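Side-chain contact in PP1b (PDB 6JDR), which probably hydrolyses ATP and uses the energy to unwind RNA and DNA duplexes in the 5' to 3' direction during viral replication: residues I148-G152 with A153-H157. The protein carries 1 engineered substitution. Sequence-based numbering, arbitrary orientation.
Sequences IGPPG and AGKTH
The chain turns back so that the CA atoms of Gly149 and Lys155 lie 5.3 Å apart, as it leaves strand 145-148 of the seven-stranded parallel sheet, rounds a glycine- and proline-rich loop and enters helix 155-162 through Gly154 at the N-cap. This strand-loop-helix turn fits the Walker A motif, or P-loop, of superfamily 1 helicases, and the lysine side chain folds back into the concave side of the loop. With chi1 at 51°, CG of Lys155 is flanked by both its backbone N and its C, and three further bends fold the chain inward. Its methylene CD comes 3.6 Å from Gly152 O. CE lies 3.7 Å from Gly149 CA and also touches Pro150 O. The Pro150 ring lies athwart this chain, its CD 3.9 Å from Lys155 CE. Its CG meets Ala153 O at 3.5 Å, and the ring also touches Leu273 and Thr275 of strand 270-276. Between these segments the lysine's methylenes make van der Waals contacts alone, and a salt bridge to Asp249 fixes its end, consistent with a nucleotide-free P-loop whose lysine, expected in this family to meet ATP phosphates, is held by a carboxylate.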
loop_
_atom_site.group_PDB
_atom_site.type_symbol
_atom_site.label_atom_id
_atom_site.label_comp_id
_atom_site.label_asym_id
_atom_site.label_seq_id
_atom_site.Cartn_x
_atom_site.Cartn_y
_atom_site.Cartn_z
ATOM N N ILE A 148 -3.936 -4.387 5.711
ATOM C CA ILE A 148 -3.727 -5.516 6.609
ATOM C C ILE A 148 -4.098 -6.790 5.862
ATOM O O ILE A 148 -5.190 -6.887 5.304
ATOM C CB ILE A 148 -4.605 -5.422 7.874
ATOM C CG1 ILE A 148 -4.426 -4.067 8.566
ATOM C CG2 ILE A 148 -4.259 -6.553 8.839
ATOM C CD1 ILE A 148 -5.406 -3.817 9.694
ATOM N N GLY A 149 -3.197 -7.767 5.861
ATOM C CA GLY A 149 -3.430 -9.015 5.144
ATOM C C GLY A 149 -4.328 -9.963 5.916
ATOM O O GLY A 149 -4.643 -9.712 7.082
ATOM N N PRO A 150 -4.750 -11.064 5.268
ATOM C CA PRO A 150 -5.556 -12.096 5.913
ATOM C C PRO A 150 -4.674 -13.104 6.652
ATOM O O PRO A 150 -3.449 -13.025 6.550
ATOM C CB PRO A 150 -6.257 -12.761 4.731
ATOM C CG PRO A 150 -5.274 -12.646 3.615
ATOM C CD PRO A 150 -4.465 -11.397 3.860
ATOM N N PRO A 151 -5.288 -14.044 7.398
ATOM C CA PRO A 151 -4.530 -15.096 8.090
ATOM C C PRO A 151 -3.621 -15.913 7.167
ATOM O O PRO A 151 -2.450 -16.123 7.488
ATOM C CB PRO A 151 -5.627 -15.981 8.686
ATOM C CG PRO A 151 -6.770 -15.051 8.902
ATOM C CD PRO A 151 -6.717 -14.070 7.764
ATOM N N GLY A 152 -4.155 -16.355 6.031
ATOM C CA GLY A 152 -3.384 -17.143 5.069
ATOM C C GLY A 152 -2.588 -16.283 4.102
ATOM O O GLY A 152 -2.142 -15.188 4.450
ATOM N N ALA A 153 -2.415 -16.790 2.883
ATOM C CA ALA A 153 -1.675 -16.094 1.826
ATOM C C ALA A 153 -2.587 -15.135 1.061
ATOM O O ALA A 153 -3.737 -14.927 1.450
ATOM C CB ALA A 153 -1.052 -17.108 0.873
ATOM N N GLY A 154 -2.064 -14.547 -0.016
ATOM C CA GLY A 154 -2.840 -13.653 -0.880
ATOM C C GLY A 154 -2.374 -12.207 -0.842
ATOM O O GLY A 154 -2.513 -11.480 -1.829
ATOM N N LYS A 155 -1.829 -11.791 0.301
ATOM C CA LYS A 155 -1.326 -10.421 0.487
ATOM C C LYS A 155 -0.215 -10.045 -0.505
ATOM O O LYS A 155 -0.111 -8.885 -0.913
ATOM C CB LYS A 155 -0.850 -10.188 1.935
ATOM C CG LYS A 155 0.134 -11.220 2.486
ATOM C CD LYS A 155 -0.519 -12.177 3.481
ATOM C CE LYS A 155 -0.687 -11.543 4.854
ATOM N NZ LYS A 155 0.446 -11.844 5.770
ATOM N N THR A 156 0.607 -11.021 -0.889
ATOM C CA THR A 156 1.671 -10.798 -1.870
ATOM C C THR A 156 1.088 -10.555 -3.262
ATOM O O THR A 156 1.594 -9.729 -4.024
ATOM C CB THR A 156 2.640 -11.998 -1.940
ATOM O OG1 THR A 156 3.026 -12.391 -0.616
ATOM C CG2 THR A 156 3.886 -11.647 -2.751
ATOM N N HIS A 157 0.016 -11.281 -3.578
ATOM C CA HIS A 157 -0.629 -11.204 -4.888
ATOM C C HIS A 157 -1.499 -9.951 -5.043
ATOM O O HIS A 157 -1.750 -9.509 -6.165
ATOM C CB HIS A 157 -1.452 -12.471 -5.144
ATOM C CG HIS A 157 -0.657 -13.737 -5.025
ATOM N ND1 HIS A 157 0.115 -14.232 -6.055
ATOM C CD2 HIS A 157 -0.506 -14.602 -3.992
ATOM C CE1 HIS A 157 0.702 -15.350 -5.664
ATOM N NE2 HIS A 157 0.341 -15.596 -4.417
#